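Local coordinates for protein VIN1 (Oscarella pearsei, PDB 6BFI) that binds actin filaments as a sponge member of the vinculin/alpha-catenin family and may play a role in cell-cell adhesion, at residues Leu195-Val198 with Arg199-Pro203; Pro574-Ile577 with Glu578-Val582; Lys589-Gln592 with Arg593-Cys596; Gln652-Glu655 with Glu656-Arg659; Arg700-Ala703 with Met704-Lys707. All coordinates share one frame; numbering follows the deposited sequence. Where two conformers were deposited one is given.

Contact 1. Residues Leu195-Val198 with Arg199-Pro203; sequences LGTV and REQIP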
# COMPACT_ATOMS: atom_id res chain seq x y z
N LEU A 195 17.32 1.32 -4.80
CA LEU A 195 18.59 0.61 -4.74
C LEU A 195 18.52 -0.70 -5.52
O LEU A 195 19.40 -1.00 -6.33
CB LEU A 195 18.98 0.35 -3.29
CG LEU A 195 19.57 1.53 -2.50
CD1 LEU A 195 19.74 1.16 -1.04
CD2 LEU A 195 20.90 1.95 -3.11
N GLY A 196 17.46 -1.48 -5.28
CA GLY A 196 17.27 -2.70 -6.05
C GLY A 196 17.21 -2.43 -7.54
O GLY A 196 17.81 -3.16 -8.34
N THR A 197 16.49 -1.37 -7.94
CA THR A 197 16.41 -1.03 -9.36
C THR A 197 17.79 -0.79 -9.96
O THR A 197 18.13 -1.34 -11.01
CB THR A 197 15.52 0.20 -9.55
OG1 THR A 197 14.15 -0.15 -9.30
CG2 THR A 197 15.64 0.74 -10.97
N VAL A 198 18.61 0.03 -9.30
CA VAL A 198 19.94 0.32 -9.82
C VAL A 198 20.77 -0.95 -9.91
O VAL A 198 21.41 -1.24 -10.94
CB VAL A 198 20.63 1.39 -8.96
CG1 VAL A 198 22.04 1.65 -9.46
CG2 VAL A 198 19.83 2.68 -8.96
N ARG A 199 20.75 -1.76 -8.84
CA ARG A 199 21.58 -2.96 -8.80
C ARG A 199 21.20 -3.95 -9.89
O ARG A 199 22.07 -4.62 -10.47
CB ARG A 199 21.48 -3.62 -7.42
CG ARG A 199 22.77 -3.56 -6.61
CD ARG A 199 22.67 -4.38 -5.33
NE ARG A 199 22.02 -3.65 -4.24
CZ ARG A 199 22.67 -3.02 -3.27
NH1 ARG A 199 24.00 -3.02 -3.24
NH2 ARG A 199 22.00 -2.38 -2.32
N GLU A 200 19.90 -4.06 -10.20
CA GLU A 200 19.49 -4.96 -11.28
C GLU A 200 19.68 -4.34 -12.66
O GLU A 200 19.77 -5.08 -13.64
CB GLU A 200 18.03 -5.39 -11.09
CG GLU A 200 17.00 -4.27 -11.20
CD GLU A 200 15.58 -4.78 -11.00
OE1 GLU A 200 14.92 -5.13 -12.01
OE2 GLU A 200 15.12 -4.84 -9.84
N GLN A 201 19.78 -3.01 -12.75
CA GLN A 201 19.88 -2.36 -14.05
C GLN A 201 21.31 -2.17 -14.55
O GLN A 201 21.49 -1.97 -15.76
CB GLN A 201 19.18 -1.00 -14.03
CG GLN A 201 17.66 -1.09 -14.04
CD GLN A 201 17.13 -1.95 -15.17
OE1 GLN A 201 17.30 -1.62 -16.34
NE2 GLN A 201 16.48 -3.05 -14.82
N ILE A 202 22.31 -2.22 -13.68
CA ILE A 202 23.70 -2.04 -14.14
C ILE A 202 24.09 -3.07 -15.22
O ILE A 202 24.50 -2.66 -16.33
CB ILE A 202 24.68 -2.08 -12.96
CG1 ILE A 202 24.49 -0.85 -12.08
CG2 ILE A 202 26.12 -2.16 -13.46
CD1 ILE A 202 24.60 0.45 -12.84
N PRO A 203 24.00 -4.38 -14.96
CA PRO A 203 24.43 -5.33 -16.00
C PRO A 203 23.57 -5.29 -17.24
O PRO A 203 24.05 -5.62 -18.34
CB PRO A 203 24.34 -6.69 -15.29
CG PRO A 203 23.30 -6.50 -14.26
CD PRO A 203 23.47 -5.09 -13.78
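Leu195 O accepts the backbone N-H of Arg199 at 2.9 Å from O to N, an i to i+4 alpha-helical bond of helix 185-215 in the all-helical vinculin fold. In one of two conformers Arg199 NH2 comes near Leu195 CB, a doubtful touch, and makes a long, weak ion pair with Glu176. Gly196 O is met by Glu200 N at 2.9 Å. Placed between its own backbone N and carbonyl carbon (chi1 65°), Glu200 CG sits against two successive carbonyls, those of Gly196 and Thr197, while its carboxylate runs back beside the glycine backbone. Thr197 O shares the N-H of Gln201 with Val198 O; the two bonds, Gln201 N to Thr197 O at 2.9 Å and Gln201 N to Val198 O at 3.0 Å, are both weak. This splitting comes just ahead of the kink at Pro203, whose nitrogen carries no hydrogen for the preceding turn. Thr197 CG2 touches Gln201 CG at 4.1 Å, and the threonine OG1 makes a weak bond to Ser193 O. Val198 O takes the N-H of Ile202, and both side chains rest on Met168 of helix 154-178, Val198 also on Leu238 of helix 224-249. Between this pair the closest side-chain approach is Val198 CG1 to Ile202 CG1, 4.4 Å.

Contact 2. Residues Pro574-Ile577 with Glu578-Val582; sequences PMVI and EAKAV
Four consecutive i to i+4 bonds join Pro574-Ile577 to Glu578-Val582, running from Glu578 N, Ala579 N, Lys580 N and Ala581 N to the carbonyls of Pro574, Met575, Val576 and Ile577, and the straightest is Lys580 N to Val576 O (2.9 Å, N-H...O 170°). Pro574 stands in the first turn of helix 572-584, where its lack of an N-H costs the helix no bond. Glu578 curls over that turn: with CG beside the backbone N (chi1 -67°) and a second bend at chi2, CG lies 3.0 Å from Pro574 O. On another flank of the helix Lys580 stretches out fully beyond CG and slants across Val576, its CE reaching 3.7 Å from Val576 CG1 and its ammonium NZ 4.1 Å from the same methyl. The aliphatic part of the lysine thus runs over the valine, while Val576 O lies 3.4 Å from Lys580 CG. Ile577 extends its side chain along an exposed flank. The small Ala579 and Ala581 let other helices come near. Ala579 meets Ala531, and Val576 meets Ala535, both on helix 524-550, whereas Ala581 meets Ile591 of helix 589-615. Glu578 reaches that second helix at Lys594 and Ser598. Val582 touches both Ile591 and Leu527 of helix 524-550, so helix 572-584 packs against both neighbours.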
# COMPACT_ATOMS: atom_id res chain seq x y z
N PRO A 574 -0.20 -36.38 -18.68
CA PRO A 574 -0.72 -37.55 -19.41
C PRO A 574 -1.83 -37.21 -20.38
O PRO A 574 -1.92 -37.82 -21.46
CB PRO A 574 -1.22 -38.47 -18.28
CG PRO A 574 -0.43 -38.06 -17.09
CD PRO A 574 -0.26 -36.58 -17.22
N MET A 575 -2.68 -36.23 -20.05
CA MET A 575 -3.73 -35.81 -20.96
C MET A 575 -3.14 -35.25 -22.25
O MET A 575 -3.61 -35.57 -23.35
CB MET A 575 -4.64 -34.79 -20.28
CG MET A 575 -5.91 -34.46 -21.03
SD MET A 575 -5.73 -33.12 -22.22
CE MET A 575 -5.05 -31.83 -21.19
N VAL A 576 -2.11 -34.42 -22.13
CA VAL A 576 -1.50 -33.81 -23.31
C VAL A 576 -0.81 -34.87 -24.16
O VAL A 576 -0.93 -34.87 -25.40
CB VAL A 576 -0.54 -32.69 -22.90
CG1 VAL A 576 0.21 -32.15 -24.11
CG2 VAL A 576 -1.29 -31.57 -22.21
N ILE A 577 -0.08 -35.79 -23.53
CA ILE A 577 0.61 -36.80 -24.33
C ILE A 577 -0.39 -37.75 -24.98
O ILE A 577 -0.14 -38.27 -26.07
CB ILE A 577 1.65 -37.56 -23.48
CG1 ILE A 577 0.99 -38.59 -22.57
CG2 ILE A 577 2.50 -36.59 -22.67
CD1 ILE A 577 1.98 -39.51 -21.88
N GLU A 578 -1.55 -37.97 -24.35
CA GLU A 578 -2.59 -38.76 -25.00
C GLU A 578 -3.19 -38.00 -26.18
O GLU A 578 -3.51 -38.60 -27.21
CB GLU A 578 -3.68 -39.16 -24.01
CG GLU A 578 -3.23 -40.14 -22.93
CD GLU A 578 -2.76 -41.47 -23.48
OE1 GLU A 578 -3.17 -41.85 -24.60
OE2 GLU A 578 -1.97 -42.15 -22.78
N ALA A 579 -3.35 -36.68 -26.05
CA ALA A 579 -3.83 -35.88 -27.17
C ALA A 579 -2.88 -35.97 -28.35
O ALA A 579 -3.30 -36.19 -29.49
CB ALA A 579 -4.02 -34.43 -26.73
N LYS A 580 -1.58 -35.81 -28.10
CA LYS A 580 -0.59 -35.98 -29.16
C LYS A 580 -0.64 -37.38 -29.74
O LYS A 580 -0.48 -37.57 -30.95
CB LYS A 580 0.81 -35.66 -28.63
CG LYS A 580 0.99 -34.23 -28.15
CD LYS A 580 2.32 -34.03 -27.44
CE LYS A 580 2.47 -32.60 -26.95
NZ LYS A 580 3.71 -32.41 -26.14
N ALA A 581 -0.89 -38.39 -28.89
CA ALA A 581 -1.10 -39.74 -29.40
C ALA A 581 -2.31 -39.81 -30.32
O ALA A 581 -2.33 -40.63 -31.24
CB ALA A 581 -1.25 -40.72 -28.23
N VAL A 582 -3.31 -38.97 -30.09
CA VAL A 582 -4.44 -38.92 -31.02
C VAL A 582 -4.02 -38.27 -32.33
O VAL A 582 -4.43 -38.72 -33.41
CB VAL A 582 -5.65 -38.19 -30.39
CG1 VAL A 582 -6.80 -38.15 -31.38
CG2 VAL A 582 -6.07 -38.87 -29.11

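Contact 3. Residues Lys589-Gln592 with Arg593-Cys596; sequences KDIQ and RKFC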
# COMPACT_ATOMS: atom_id res chain seq x y z
N LYS A 589 -9.77 -45.63 -32.18
CA LYS A 589 -10.79 -45.29 -31.19
C LYS A 589 -10.27 -45.48 -29.77
O LYS A 589 -10.71 -44.77 -28.85
CB LYS A 589 -12.04 -46.14 -31.42
CG LYS A 589 -12.48 -46.24 -32.87
CD LYS A 589 -12.92 -44.90 -33.43
CE LYS A 589 -13.38 -45.03 -34.88
NZ LYS A 589 -13.81 -43.73 -35.45
N ASP A 590 -9.35 -46.42 -29.57
CA ASP A 590 -8.82 -46.68 -28.24
C ASP A 590 -8.04 -45.48 -27.71
O ASP A 590 -8.23 -45.06 -26.56
CB ASP A 590 -7.94 -47.93 -28.27
CG ASP A 590 -7.23 -48.19 -26.95
OD1 ASP A 590 -7.83 -47.91 -25.89
OD2 ASP A 590 -6.08 -48.68 -26.99
N ILE A 591 -7.16 -44.91 -28.53
CA ILE A 591 -6.41 -43.73 -28.13
C ILE A 591 -7.37 -42.58 -27.83
O ILE A 591 -7.14 -41.78 -26.90
CB ILE A 591 -5.38 -43.35 -29.21
CG1 ILE A 591 -4.43 -44.52 -29.48
CG2 ILE A 591 -4.59 -42.12 -28.80
CD1 ILE A 591 -3.52 -44.84 -28.31
N GLN A 592 -8.45 -42.48 -28.60
CA GLN A 592 -9.48 -41.48 -28.31
C GLN A 592 -10.09 -41.70 -26.93
O GLN A 592 -10.31 -40.74 -26.19
CB GLN A 592 -10.56 -41.51 -29.39
CG GLN A 592 -10.09 -41.10 -30.77
CD GLN A 592 -11.17 -41.26 -31.83
OE1 GLN A 592 -12.25 -41.79 -31.55
NE2 GLN A 592 -10.88 -40.80 -33.04
N ARG A 593 -10.36 -42.96 -26.58
CA ARG A 593 -10.90 -43.25 -25.25
C ARG A 593 -9.91 -42.86 -24.16
O ARG A 593 -10.30 -42.27 -23.14
CB ARG A 593 -11.26 -44.73 -25.14
CG ARG A 593 -12.48 -45.14 -25.94
CD ARG A 593 -12.91 -46.55 -25.59
NE ARG A 593 -11.91 -47.54 -25.98
CZ ARG A 593 -11.97 -48.26 -27.10
NH1 ARG A 593 -12.99 -48.11 -27.93
NH2 ARG A 593 -11.02 -49.14 -27.38
N LYS A 594 -8.63 -43.19 -24.35
CA LYS A 594 -7.61 -42.80 -23.38
C LYS A 594 -7.58 -41.29 -23.18
O LYS A 594 -7.59 -40.80 -22.05
CB LYS A 594 -6.24 -43.30 -23.83
CG LYS A 594 -6.13 -44.81 -23.99
CD LYS A 594 -4.79 -45.20 -24.59
CE LYS A 594 -4.70 -46.71 -24.81
NZ LYS A 594 -3.46 -47.09 -25.56
N PHE A 595 -7.56 -40.54 -24.29
CA PHE A 595 -7.53 -39.08 -24.19
C PHE A 595 -8.77 -38.54 -23.48
O PHE A 595 -8.68 -37.66 -22.63
CB PHE A 595 -7.39 -38.46 -25.57
CG PHE A 595 -7.86 -37.04 -25.65
CD1 PHE A 595 -7.14 -36.02 -25.04
CD2 PHE A 595 -9.03 -36.71 -26.31
CE1 PHE A 595 -7.57 -34.71 -25.09
CE2 PHE A 595 -9.47 -35.40 -26.37
CZ PHE A 595 -8.74 -34.40 -25.76
N CYS A 596 -9.95 -39.07 -23.83
CA CYS A 596 -11.18 -38.60 -23.20
C CYS A 596 -11.16 -38.86 -21.69
O CYS A 596 -11.54 -37.99 -20.90
CB CYS A 596 -12.39 -39.28 -23.84
SG CYS A 596 -12.71 -38.79 -25.55
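Asp590 OD2 is held by the ammonium of Lys594, with NZ at 3.4 Å and the adjoining CE at 3.2 Å, while OD1 forms a long salt bridge to Arg593 NH2 at 3.7 Å. One carboxylate thus joins two cations, three and four residues further on, in a salt-bridge network along the first turns of helix 589-615. Asp590 CG lies anti to the backbone N (chi1 174°), which sets the carboxylate between them. The arginine bends at chi3 and crosses the aspartate at about a right angle, laying one guanidinium face over Asp590 CA, 3.3 Å from the plane; the carboxylate plane is turned 30° from it. Lys594, extended beyond CG, passes obliquely over Ile591, whose CD1 is 3.6 Å from NZ. An acidic group this near the N-terminal end of a helix is probably favoured by the helix dipole; Asn588 OD1 accepts the N-H of Asp590. On the buried side Phe595 fits against Ala514 and Ala518 and Gln592 against Leu519, all of helix 496-519; Ile591 and Phe595 meet Val582 of helix 572-584.

Contact 4. Residues Gln652-Glu655 with Glu656-Arg659; sequences QEAE and EMLR
Gln652 O, Glu653 O, Ala654 O and Glu655 O receive the N-H groups of Glu656, Met657, Leu658 and Arg659, successive i to i+4 bonds through the last turns of the short helix 649-659. The same spacing carries an intrahelical salt bridge: Arg659 NE gives its hydrogen to Glu655 OE1 at 3.2 Å (N-H...O 163°). The carboxylate oxygen is used on its syn side and lies at the edge of the guanidinium, near its plane, although the two flat groups are turned 45° from each other. Glu655 reaches it by bending at chi2 (-86°), after which its end runs side by side with the extended arginine. Both groups have further partners: Glu655 OE2 takes a salt bridge from Arg700 of helix 690-710, and Arg659 NH2 one with Asp682. Each oxygen of this carboxylate therefore faces a different arginine, which probably favours its charged form. One turn back, Gln652 folds its amide forward through a bend at chi2, and NE2 makes a weak bond to Glu656 OE2 at 3.4 Å, with amide and carboxylate planes nearly perpendicular. Away from the charges the contacts are mostly apolar. Leu658 packs on His671 and Phe678 of helix 669-682, while Met657 lays CE 3.9 Å from Ala654 CA and 4.4 Å from Ala654 CB.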
# COMPACT_ATOMS: atom_id res chain seq x y z
N GLN A 652 -16.68 12.64 30.19
CA GLN A 652 -18.11 12.95 30.07
C GLN A 652 -18.31 14.23 29.26
O GLN A 652 -19.17 14.28 28.36
CB GLN A 652 -18.73 13.08 31.46
CG GLN A 652 -20.10 13.75 31.47
CD GLN A 652 -21.18 12.93 30.79
OE1 GLN A 652 -21.05 11.72 30.63
NE2 GLN A 652 -22.26 13.59 30.39
N GLU A 653 -17.54 15.27 29.57
CA GLU A 653 -17.61 16.49 28.78
C GLU A 653 -17.22 16.22 27.33
O GLU A 653 -17.81 16.79 26.40
CB GLU A 653 -16.71 17.57 29.38
CG GLU A 653 -16.69 18.87 28.59
CD GLU A 653 -15.67 19.86 29.12
OE1 GLU A 653 -15.14 19.63 30.23
OE2 GLU A 653 -15.40 20.86 28.42
N ALA A 654 -16.22 15.35 27.12
CA ALA A 654 -15.86 14.99 25.75
C ALA A 654 -16.98 14.22 25.06
O ALA A 654 -17.16 14.36 23.84
CB ALA A 654 -14.57 14.18 25.75
N GLU A 655 -17.73 13.40 25.80
CA GLU A 655 -18.89 12.73 25.23
C GLU A 655 -19.95 13.74 24.79
O GLU A 655 -20.48 13.65 23.68
CB GLU A 655 -19.49 11.75 26.25
CG GLU A 655 -18.82 10.39 26.28
CD GLU A 655 -19.40 9.43 25.26
OE1 GLU A 655 -20.63 9.48 25.03
OE2 GLU A 655 -18.63 8.64 24.68
N GLU A 656 -20.25 14.71 25.66
CA GLU A 656 -21.22 15.74 25.29
C GLU A 656 -20.75 16.54 24.09
O GLU A 656 -21.55 16.93 23.23
CB GLU A 656 -21.49 16.66 26.48
CG GLU A 656 -22.29 16.01 27.59
CD GLU A 656 -22.86 17.03 28.56
OE1 GLU A 656 -22.71 18.24 28.30
OE2 GLU A 656 -23.45 16.62 29.58
N MET A 657 -19.44 16.80 24.00
CA MET A 657 -18.91 17.52 22.84
C MET A 657 -19.06 16.70 21.57
O MET A 657 -19.50 17.22 20.53
CB MET A 657 -17.44 17.89 23.07
CG MET A 657 -17.21 18.99 24.08
SD MET A 657 -15.54 19.67 23.96
CE MET A 657 -14.56 18.17 23.99
N LEU A 658 -18.71 15.42 21.62
CA LEU A 658 -18.72 14.58 20.43
C LEU A 658 -20.13 14.17 20.01
O LEU A 658 -20.31 13.72 18.87
CB LEU A 658 -17.86 13.34 20.64
CG LEU A 658 -16.35 13.61 20.64
CD1 LEU A 658 -15.56 12.32 20.80
CD2 LEU A 658 -15.94 14.34 19.37
N ARG A 659 -21.12 14.29 20.89
CA ARG A 659 -22.50 14.04 20.51
C ARG A 659 -23.28 15.31 20.24
O ARG A 659 -24.40 15.24 19.72
CB ARG A 659 -23.20 13.21 21.60
CG ARG A 659 -22.56 11.84 21.78
CD ARG A 659 -23.40 10.92 22.64
NE ARG A 659 -22.79 9.59 22.72
CZ ARG A 659 -22.97 8.64 21.81
NH1 ARG A 659 -23.73 8.86 20.74
NH2 ARG A 659 -22.38 7.46 21.96

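Contact 5. Residues Arg700-Ala703 with Met704-Lys707; sequences RKMA and MMSK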
# COMPACT_ATOMS: atom_id res chain seq x y z
N ARG A 700 -12.55 10.71 22.63
CA ARG A 700 -12.86 11.69 23.67
C ARG A 700 -11.62 12.49 24.06
O ARG A 700 -11.65 13.73 24.09
CB ARG A 700 -13.44 10.97 24.90
CG ARG A 700 -14.68 10.14 24.63
CD ARG A 700 -15.16 9.45 25.90
NE ARG A 700 -16.25 8.51 25.65
CZ ARG A 700 -16.14 7.19 25.73
NH1 ARG A 700 -14.99 6.64 26.07
NH2 ARG A 700 -17.19 6.42 25.49
N LYS A 701 -10.52 11.79 24.35
CA LYS A 701 -9.28 12.46 24.72
C LYS A 701 -8.81 13.41 23.63
O LYS A 701 -8.34 14.52 23.93
CB LYS A 701 -8.21 11.42 25.04
CG LYS A 701 -8.51 10.56 26.26
CD LYS A 701 -7.47 9.47 26.44
CE LYS A 701 -7.70 8.67 27.71
NZ LYS A 701 -7.60 9.53 28.93
N MET A 702 -8.93 13.01 22.37
CA MET A 702 -8.47 13.86 21.28
C MET A 702 -9.33 15.12 21.16
O MET A 702 -8.82 16.20 20.84
CB MET A 702 -8.46 13.08 19.96
CG MET A 702 -7.87 13.85 18.79
SD MET A 702 -6.08 14.12 18.91
CE MET A 702 -5.46 12.46 18.66
N ALA A 703 -10.64 14.99 21.40
CA ALA A 703 -11.50 16.17 21.45
C ALA A 703 -11.09 17.10 22.58
O ALA A 703 -11.06 18.33 22.40
CB ALA A 703 -12.96 15.75 21.60
N MET A 704 -10.76 16.54 23.75
CA MET A 704 -10.26 17.37 24.84
C MET A 704 -8.98 18.09 24.43
O MET A 704 -8.79 19.27 24.76
CB MET A 704 -10.02 16.52 26.09
CG MET A 704 -11.28 15.87 26.63
SD MET A 704 -12.64 17.05 26.78
CE MET A 704 -11.98 18.20 27.99
N MET A 705 -8.09 17.40 23.70
CA MET A 705 -6.88 18.06 23.21
C MET A 705 -7.24 19.24 22.30
O MET A 705 -6.67 20.32 22.43
CB MET A 705 -5.98 17.08 22.46
CG MET A 705 -4.85 17.80 21.71
SD MET A 705 -3.69 16.77 20.80
CE MET A 705 -2.99 15.81 22.14
N SER A 706 -8.18 19.03 21.38
CA SER A 706 -8.63 20.13 20.53
C SER A 706 -9.06 21.33 21.37
O SER A 706 -8.62 22.46 21.12
CB SER A 706 -9.79 19.66 19.64
OG SER A 706 -10.36 20.74 18.93
N LYS A 707 -9.89 21.08 22.39
CA LYS A 707 -10.32 22.16 23.26
C LYS A 707 -9.14 22.84 23.94
O LYS A 707 -9.14 24.07 24.13
CB LYS A 707 -11.31 21.63 24.30
CG LYS A 707 -11.73 22.64 25.36
CD LYS A 707 -12.84 22.09 26.23
CE LYS A 707 -13.15 23.03 27.39
NZ LYS A 707 -12.00 23.15 28.32
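The peptide carbonyl of Arg700 is met by Met704 N in its own plane, Met704 N lying 3.0 Å from Arg700 O with a C=O...N angle of 159°. The next three carbonyls of helix 690-710, those of Lys701, Met702 and Ala703, receive Met705 N, Ser706 N and Lys707 N. No flat side chain stacks here: the Arg700 guanidinium leads off from Met704-Lys707, giving NH1 to Gln697 OE1 and NE to Glu655. What the side chains share across the turn is sulfur. Met702 and Met705 lie side by side and point the same way, their SD atoms 4.0 Å apart. Both have CG anti to the backbone N; Met702 turns at chi2 (69°) while Met705 runs straight out to its sulfur, which sets the two SD atoms beside each other. Met705 CB rests 3.4 Å from Met702 O. Met704 takes another direction, folding CG to 3.3 Å from Arg700 O. The flexible methionines meet several helices: Met702 packs on Ile670 of helix 669-682 and Leu803 of helix 786-817, Met705 on Ala726 of helix 718-745, Met704 on Met657. Among these apolar contacts Lys701 NZ has a salt bridge to Glu728 and Ser706 OG a hydrogen bond to Asn668. The polar ends of Arg700, Lys701 and Ser706 thus find partners beyond the turn, and the two buried cations, Arg700 and Lys701, are probably kept charged by carboxylates of neighbouring helices.

In the fold
From the N terminus the five contacts follow in series, each between consecutive turns of a single helix, so none closes a loop and none nests or crosses. Contact 1, on helix 185-215, stands alone, its nearest atoms at least about 33 Å from any other contact. Contacts 2 and 3 sit on successive helices, 572-584 and 589-615, with centres about 9 Å apart, and meet where Met575 SD touches Phe595 CE1. Contacts 4 and 5, with centres about 10 Å apart, tie helix 649-659 to helix 690-710 across the chain's centre from contacts 2 and 3, with Met657 CE against Met704 SD. Between these two pairs lie roughly 73 to 78 Å, centre to centre.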